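PDB 2R3S: uncharacterized protein, which is probably an O-methyltransferase that transfers a methyl group, most likely from S-adenosylmethionine, to a hydroxyl group of an unidentified substrate. Local coordinates for residues A[148-160]-A[176-188]. Sequence-based numbering, arbitrary orientation.
Sequences MANPAQLIAQLVN and HGLFGIAVAQHNP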
loop_
_atom_site.group_PDB
_atom_site.type_symbol
_atom_site.label_atom_id
_atom_site.label_comp_id
_atom_site.label_asym_id
_atom_site.label_seq_id
_atom_site.Cartn_x
_atom_site.Cartn_y
_atom_site.Cartn_z
HETATM N N MSE A 148 -21.556 5.678 -7.059
HETATM C CA MSE A 148 -22.229 5.137 -8.253
HETATM C C MSE A 148 -23.467 5.946 -8.602
HETATM O O MSE A 148 -24.048 5.776 -9.677
HETATM C CB MSE A 148 -22.595 3.658 -8.080
HETATM C CG MSE A 148 -21.426 2.719 -7.928
HETATM SE SE MSE A 148 -19.964 2.928 -9.258
HETATM C CE MSE A 148 -18.670 1.852 -8.275
ATOM N N ALA A 149 -23.843 6.854 -7.710
ATOM C CA ALA A 149 -25.029 7.683 -7.900
ATOM C C ALA A 149 -24.937 8.543 -9.165
ATOM O O ALA A 149 -25.857 8.569 -9.978
ATOM C CB ALA A 149 -25.259 8.545 -6.670
ATOM N N ASN A 150 -23.813 9.228 -9.338
ATOM C CA ASN A 150 -23.639 10.128 -10.473
ATOM C C ASN A 150 -23.585 9.349 -11.788
ATOM O O ASN A 150 -24.310 9.673 -12.731
ATOM C CB ASN A 150 -22.393 11.026 -10.306
ATOM C CG ASN A 150 -22.197 11.975 -11.494
ATOM O OD1 ASN A 150 -23.080 12.782 -11.793
ATOM N ND2 ASN A 150 -21.065 11.850 -12.196
ATOM N N PRO A 151 -22.742 8.306 -11.866
ATOM C CA PRO A 151 -22.749 7.569 -13.127
ATOM C C PRO A 151 -24.106 6.958 -13.465
ATOM O O PRO A 151 -24.441 6.903 -14.626
ATOM C CB PRO A 151 -21.709 6.485 -12.921
ATOM C CG PRO A 151 -20.925 6.890 -11.731
ATOM C CD PRO A 151 -21.768 7.775 -10.907
ATOM N N ALA A 152 -24.878 6.522 -12.455
ATOM C CA ALA A 152 -26.241 6.012 -12.688
ATOM C C ALA A 152 -27.125 7.059 -13.378
ATOM O O ALA A 152 -27.838 6.743 -14.331
ATOM C CB ALA A 152 -26.885 5.507 -11.377
ATOM N N GLN A 153 -27.061 8.297 -12.895
ATOM C CA GLN A 153 -27.723 9.434 -13.521
ATOM C C GLN A 153 -27.192 9.729 -14.918
ATOM O O GLN A 153 -27.967 10.034 -15.824
ATOM C CB GLN A 153 -27.545 10.698 -12.661
ATOM C CG GLN A 153 -28.232 10.653 -11.287
ATOM C CD GLN A 153 -29.724 10.493 -11.402
ATOM O OE1 GLN A 153 -30.360 11.156 -12.217
ATOM N NE2 GLN A 153 -30.299 9.602 -10.588
ATOM N N LEU A 154 -25.882 9.651 -15.115
ATOM C CA LEU A 154 -25.328 9.920 -16.439
ATOM C C LEU A 154 -25.842 8.878 -17.434
ATOM O O LEU A 154 -26.275 9.233 -18.522
ATOM C CB LEU A 154 -23.790 9.971 -16.453
ATOM C CG LEU A 154 -23.092 11.058 -15.600
ATOM C CD1 LEU A 154 -21.566 10.839 -15.599
ATOM C CD2 LEU A 154 -23.429 12.471 -16.047
ATOM N N ILE A 155 -25.822 7.606 -17.056
ATOM C CA ILE A 155 -26.291 6.551 -17.957
ATOM C C ILE A 155 -27.759 6.753 -18.281
ATOM O O ILE A 155 -28.153 6.666 -19.422
ATOM C CB ILE A 155 -26.035 5.158 -17.399
ATOM C CG1 ILE A 155 -24.526 4.859 -17.487
ATOM C CG2 ILE A 155 -26.896 4.113 -18.153
ATOM C CD1 ILE A 155 -24.098 3.524 -16.886
ATOM N N ALA A 156 -28.545 7.090 -17.264
ATOM C CA ALA A 156 -29.963 7.415 -17.430
ATOM C C ALA A 156 -30.185 8.511 -18.479
ATOM O O ALA A 156 -30.980 8.331 -19.406
ATOM C CB ALA A 156 -30.543 7.822 -16.122
ATOM N N GLN A 157 -29.488 9.637 -18.352
ATOM C CA GLN A 157 -29.709 10.732 -19.298
ATOM C C GLN A 157 -29.065 10.467 -20.669
ATOM O O GLN A 157 -29.513 11.041 -21.656
ATOM C CB GLN A 157 -29.365 12.110 -18.712
ATOM C CG GLN A 157 -27.908 12.386 -18.380
ATOM C CD GLN A 157 -27.759 13.511 -17.333
ATOM O OE1 GLN A 157 -26.774 13.562 -16.581
ATOM N NE2 GLN A 157 -28.746 14.407 -17.280
ATOM N N LEU A 158 -28.074 9.570 -20.734
ATOM C CA LEU A 158 -27.612 9.010 -22.018
ATOM C C LEU A 158 -28.660 8.081 -22.661
ATOM O O LEU A 158 -28.730 8.002 -23.886
ATOM C CB LEU A 158 -26.272 8.274 -21.861
ATOM C CG LEU A 158 -25.766 7.370 -23.008
ATOM C CD1 LEU A 158 -25.312 8.195 -24.214
ATOM C CD2 LEU A 158 -24.634 6.441 -22.543
ATOM N N VAL A 159 -29.443 7.367 -21.848
ATOM C CA VAL A 159 -30.554 6.522 -22.340
ATOM C C VAL A 159 -31.724 7.365 -22.852
ATOM O O VAL A 159 -32.451 6.935 -23.752
ATOM C CB VAL A 159 -31.075 5.516 -21.243
ATOM C CG1 VAL A 159 -32.532 5.122 -21.472
ATOM C CG2 VAL A 159 -30.193 4.275 -21.187
ATOM N N ASN A 160 -31.882 8.570 -22.299
ATOM C CA ASN A 160 -32.984 9.487 -22.666
ATOM C C ASN A 160 -32.789 10.278 -23.969
ATOM O O ASN A 160 -33.482 11.271 -24.192
ATOM C CB ASN A 160 -33.264 10.476 -21.512
ATOM C CG ASN A 160 -34.196 9.898 -20.441
ATOM O OD1 ASN A 160 -34.500 8.695 -20.428
ATOM N ND2 ASN A 160 -34.652 10.765 -19.536
ATOM N N HIS A 176 -26.405 -2.369 -5.422
ATOM C CA HIS A 176 -27.170 -1.255 -4.834
ATOM C C HIS A 176 -28.436 -0.844 -5.592
ATOM O O HIS A 176 -29.268 -0.078 -5.070
ATOM C CB HIS A 176 -26.261 -0.026 -4.716
ATOM C CG HIS A 176 -25.397 0.175 -5.915
ATOM N ND1 HIS A 176 -25.870 0.739 -7.077
ATOM C CD2 HIS A 176 -24.117 -0.184 -6.163
ATOM C CE1 HIS A 176 -24.916 0.732 -7.988
ATOM N NE2 HIS A 176 -23.845 0.164 -7.463
ATOM N N GLY A 177 -28.549 -1.287 -6.840
ATOM C CA GLY A 177 -29.690 -0.980 -7.697
ATOM C C GLY A 177 -29.771 0.396 -8.331
ATOM O O GLY A 177 -30.729 0.693 -9.036
ATOM N N LEU A 178 -28.762 1.236 -8.143
ATOM C CA LEU A 178 -28.881 2.641 -8.563
ATOM C C LEU A 178 -28.969 2.826 -10.097
ATOM O O LEU A 178 -29.563 3.800 -10.561
ATOM C CB LEU A 178 -27.745 3.514 -7.993
ATOM C CG LEU A 178 -27.642 3.662 -6.465
ATOM C CD1 LEU A 178 -26.634 4.739 -6.081
ATOM C CD2 LEU A 178 -29.000 3.943 -5.825
ATOM N N PHE A 179 -28.377 1.930 -10.878
ATOM C CA PHE A 179 -28.447 2.079 -12.355
ATOM C C PHE A 179 -29.872 1.934 -12.884
ATOM O O PHE A 179 -30.393 2.851 -13.520
ATOM C CB PHE A 179 -27.441 1.165 -13.064
ATOM C CG PHE A 179 -26.007 1.575 -12.811
ATOM C CD1 PHE A 179 -25.408 2.565 -13.591
ATOM C CD2 PHE A 179 -25.284 1.037 -11.757
ATOM C CE1 PHE A 179 -24.102 2.987 -13.348
ATOM C CE2 PHE A 179 -23.968 1.451 -11.506
ATOM C CZ PHE A 179 -23.381 2.422 -12.298
ATOM N N GLY A 180 -30.519 0.820 -12.573
ATOM C CA GLY A 180 -31.928 0.627 -12.916
ATOM C C GLY A 180 -32.853 1.618 -12.247
ATOM O O GLY A 180 -33.809 2.080 -12.859
ATOM N N ILE A 181 -32.568 1.953 -10.985
ATOM C CA ILE A 181 -33.362 2.926 -10.243
ATOM C C ILE A 181 -33.346 4.282 -10.933
ATOM O O ILE A 181 -34.382 4.917 -11.054
ATOM C CB ILE A 181 -32.897 3.055 -8.762
ATOM C CG1 ILE A 181 -33.297 1.802 -7.979
ATOM C CG2 ILE A 181 -33.506 4.261 -8.111
ATOM C CD1 ILE A 181 -32.470 1.505 -6.736
ATOM N N ALA A 182 -32.186 4.727 -11.393
ATOM C CA ALA A 182 -32.101 5.997 -12.136
ATOM C C ALA A 182 -32.873 5.953 -13.454
ATOM O O ALA A 182 -33.475 6.953 -13.838
ATOM C CB ALA A 182 -30.633 6.408 -12.386
ATOM N N VAL A 183 -32.834 4.825 -14.163
ATOM C CA VAL A 183 -33.661 4.667 -15.362
ATOM C C VAL A 183 -35.130 4.888 -14.944
ATOM O O VAL A 183 -35.825 5.685 -15.542
ATOM C CB VAL A 183 -33.424 3.304 -16.069
ATOM C CG1 VAL A 183 -34.394 3.102 -17.198
ATOM C CG2 VAL A 183 -31.981 3.225 -16.587
ATOM N N ALA A 184 -35.567 4.250 -13.863
ATOM C CA ALA A 184 -36.947 4.413 -13.374
ATOM C C ALA A 184 -37.238 5.848 -13.007
ATOM O O ALA A 184 -38.305 6.356 -13.338
ATOM C CB ALA A 184 -37.231 3.474 -12.171
ATOM N N GLN A 185 -36.285 6.533 -12.364
ATOM C CA GLN A 185 -36.467 7.934 -11.955
ATOM C C GLN A 185 -36.750 8.847 -13.147
ATOM O O GLN A 185 -37.532 9.779 -13.048
ATOM C CB GLN A 185 -35.230 8.444 -11.193
ATOM C CG GLN A 185 -35.074 9.974 -11.132
ATOM C CD GLN A 185 -33.696 10.423 -10.670
ATOM O OE1 GLN A 185 -32.946 9.657 -10.074
ATOM N NE2 GLN A 185 -33.363 11.679 -10.944
ATOM N N HIS A 186 -36.088 8.589 -14.280
ATOM C CA HIS A 186 -36.219 9.462 -15.472
ATOM C C HIS A 186 -37.240 8.991 -16.496
ATOM O O HIS A 186 -37.519 9.700 -17.452
ATOM C CB HIS A 186 -34.857 9.658 -16.133
ATOM C CG HIS A 186 -33.881 10.361 -15.248
ATOM N ND1 HIS A 186 -34.080 11.652 -14.807
ATOM C CD2 HIS A 186 -32.736 9.936 -14.664
ATOM C CE1 HIS A 186 -33.083 12.001 -14.016
ATOM N NE2 HIS A 186 -32.257 10.976 -13.909
ATOM N N ASN A 187 -37.784 7.797 -16.290
ATOM C CA ASN A 187 -38.754 7.201 -17.185
ATOM C C ASN A 187 -39.927 6.631 -16.374
ATOM O O ASN A 187 -39.887 5.473 -15.963
ATOM C CB ASN A 187 -38.088 6.095 -18.013
ATOM C CG ASN A 187 -36.921 6.609 -18.858
ATOM O OD1 ASN A 187 -37.125 7.136 -19.956
ATOM N ND2 ASN A 187 -35.688 6.443 -18.354
ATOM N N PRO A 188 -40.977 7.447 -16.139
ATOM C CA PRO A 188 -42.177 7.084 -15.363
ATOM C C PRO A 188 -42.923 5.809 -15.775
ATOM O O PRO A 188 -43.627 5.221 -14.957
ATOM C CB PRO A 188 -43.086 8.296 -15.551
ATOM C CG PRO A 188 -42.149 9.416 -15.755
ATOM C CD PRO A 188 -41.055 8.843 -16.602
HETATM O O HOH W 1 -28.605 4.269 -15.072
#
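Phe179 reaches from helix 178-186 against Ala152 and Ile155 of helix 149-159, joining two neighbouring helices of the Rossmann-like methyltransferase domain. The short segments cross at -48° with their axes 8.2 Å apart, a closeness that the alanines in the seam allow. Ala152 CB lies over one face of the Phe179 ring, toward its rim, in a CH-pi contact 4.3 Å from the centroid, while Ile155 CD1 comes obliquely to within 3.6 Å of Phe179 CE1. The phenyl group stands beside its own backbone N (chi1 -68°), which carries it to helix 149-159 and on to Phe270, Leu237 and Pro239 of the central sheet. Farther along the seam, Ala152 and Ala156 both pack on Ala182, and a water donates to the carbonyl oxygens of Ala152 and Phe179, bridging the two backbones.

The flank toward the C-terminal end of helix 178-186 is polar. Bent at its second torsion, the Gln153 chain brings its amide between His186 and Gln185. Ring nitrogen NE2 of His186 donates to Gln153 OE1 in a nearly straight bond (163°), with the oxygen at the ring edge, in its plane; the 2.5 Å between these two atoms is shorter than usual and its exact value doubtful. In the conformer given for Gln185, one of two, Gln153 NE2 donates to Gln185 OE1 at 2.7 Å. Where Gln185 takes this conformer, the two bonds would hold the Gln153 amide one way round. A leucine in place of Gln153 would probably leave His186 NE2 without this mate and let the imidazole turn more freely. Beside that bond, His186 CD2 meets Ala156 CB at 3.4 Å.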